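Local coordinates for protein LacI family transcription regulator (Bifidobacterium animalis subsp. lactis, PDB 4O5A) that probably binds operator DNA as a dimer and regulates transcription in response to a small-molecule effector, as in other LacI-family repressors, at residues 288-291 with 296-299. Residues are numbered along the deposited sequence; the frame is centred on the assembly and turned at random.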
loop_
_atom_site.group_PDB
_atom_site.type_symbol
_atom_site.label_atom_id
_atom_site.label_comp_id
_atom_site.label_asym_id
_atom_site.label_seq_id
_atom_site.Cartn_x
_atom_site.Cartn_y
_atom_site.Cartn_z
ATOM N N PHE A 288 6.778 -5.536 3.939
ATOM C CA PHE A 288 8.208 -5.392 3.675
ATOM C C PHE A 288 8.867 -4.403 4.630
ATOM O O PHE A 288 10.071 -4.484 4.888
ATOM C CB PHE A 288 8.433 -4.930 2.243
ATOM C CG PHE A 288 8.504 -6.043 1.239
ATOM C CD1 PHE A 288 8.888 -7.325 1.619
ATOM C CD2 PHE A 288 8.197 -5.806 -0.091
ATOM C CE1 PHE A 288 8.961 -8.349 0.685
ATOM C CE2 PHE A 288 8.263 -6.828 -1.034
ATOM C CZ PHE A 288 8.644 -8.101 -0.643
HETATM N N MSE A 289 8.079 -3.474 5.163
HETATM C CA MSE A 289 8.586 -2.467 6.082
HETATM C C MSE A 289 9.197 -3.120 7.324
HETATM O O MSE A 289 10.234 -2.688 7.829
HETATM C CB MSE A 289 7.423 -1.568 6.490
HETATM C CG MSE A 289 7.778 -0.369 7.302
HETATM SE SE MSE A 289 6.104 0.480 7.847
HETATM C CE MSE A 289 5.133 0.413 6.169
ATOM N N ASN A 290 8.544 -4.161 7.817
ATOM C CA ASN A 290 9.029 -4.880 8.989
ATOM C C ASN A 290 10.352 -5.595 8.737
ATOM O O ASN A 290 11.173 -5.723 9.654
ATOM C CB ASN A 290 7.964 -5.857 9.502
ATOM C CG ASN A 290 6.800 -5.141 10.161
ATOM O OD1 ASN A 290 6.965 -4.046 10.730
ATOM N ND2 ASN A 290 5.612 -5.734 10.070
ATOM N N VAL A 291 10.557 -6.053 7.505
ATOM C CA VAL A 291 11.772 -6.763 7.128
ATOM C C VAL A 291 12.937 -5.782 7.033
ATOM O O VAL A 291 14.091 -6.134 7.279
ATOM C CB VAL A 291 11.559 -7.489 5.793
ATOM C CG1 VAL A 291 12.848 -8.088 5.263
ATOM C CG2 VAL A 291 10.498 -8.597 5.983
ATOM N N PRO A 296 14.788 -5.819 12.335
ATOM C CA PRO A 296 13.536 -6.289 11.726
ATOM C C PRO A 296 12.478 -6.647 12.780
ATOM O O PRO A 296 12.779 -7.181 13.857
ATOM C CB PRO A 296 13.977 -7.519 10.938
ATOM C CG PRO A 296 15.413 -7.228 10.588
ATOM C CD PRO A 296 15.962 -6.540 11.820
ATOM N N ILE A 297 11.228 -6.337 12.451
ATOM C CA ILE A 297 10.145 -6.336 13.426
ATOM C C ILE A 297 9.272 -7.597 13.332
ATOM O O ILE A 297 8.730 -7.930 12.267
ATOM C CB ILE A 297 9.282 -5.063 13.267
ATOM C CG1 ILE A 297 10.139 -3.797 13.513
ATOM C CG2 ILE A 297 8.089 -5.085 14.222
ATOM C CD1 ILE A 297 9.381 -2.485 13.290
ATOM N N THR A 298 9.144 -8.275 14.472
ATOM C CA THR A 298 8.294 -9.456 14.626
ATOM C C THR A 298 6.849 -9.066 14.319
ATOM O O THR A 298 6.366 -8.030 14.785
ATOM C CB THR A 298 8.389 -9.959 16.059
ATOM O OG1 THR A 298 9.691 -10.523 16.265
ATOM C CG2 THR A 298 7.323 -11.008 16.338
ATOM N N ALA A 299 6.147 -9.874 13.523
ATOM C CA ALA A 299 4.839 -9.452 13.031
ATOM C C ALA A 299 3.831 -10.592 13.034
ATOM O O ALA A 299 4.179 -11.724 12.742
ATOM C CB ALA A 299 4.954 -8.929 11.629
#
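Asn-290 meets Pro-296, Ile-297 and Ala-299 across a tight beta-alpha-beta connection, in which the short helix 288-292 links strand 280-284 to the parallel strand 298-301 in the periplasmic-binding-protein-like domain. One backbone hydrogen bond closes the link: Ile-297 N lies 2.9 Å from Asn-290 O. The bond is nearly straight at the hydrogen (163°), although the donor is tilted from the carbonyl plane. The same oxygen also receives a CA-H...O contact from Pro-296 CA at 3.2 Å, so it has two adjacent partners in the returning chain. Beyond it, CG of the Pro-296 ring packs 3.7 Å from Val-291 O.

The side chains of Asn-290 and Ile-297 cross at about a right angle. With CG beside its own backbone N (chi1 -72°), Asn-290 directs its amide along the returning chain: OD1 lies 3.6 Å from Ile-297 CB, and ND2 reaches Ala-299 CB, also at 3.6 Å. OD1 therefore faces aliphatic carbon, Ile-297 CG2 and CD1 included, and is buried without a hydrogen-bond partner in the model. The nitrogen end fares differently, since ND2 bonds to Asp-286 OD1 in the turn just before the helix, with weak bonds to Gly-285 O and Ser-283 OG; the Asp-286 bond probably does most to fix the rotation of the amide.

Farther out, Ile-297 packs on Ile-281 and Ser-283 of the neighbouring strand and on Glu-265 of helix 258-271, while Met-289, present as selenomethionine, packs on the same helix and on Met-289 of the second subunit, placing the unit at the dimer interface. Arg-337 touches Asn-290 and Ala-299, and its NH1 hydrogen-bonds to Ile-297 O, the carbonyl oxygen that lies 3.5 Å from Asn-290 CB.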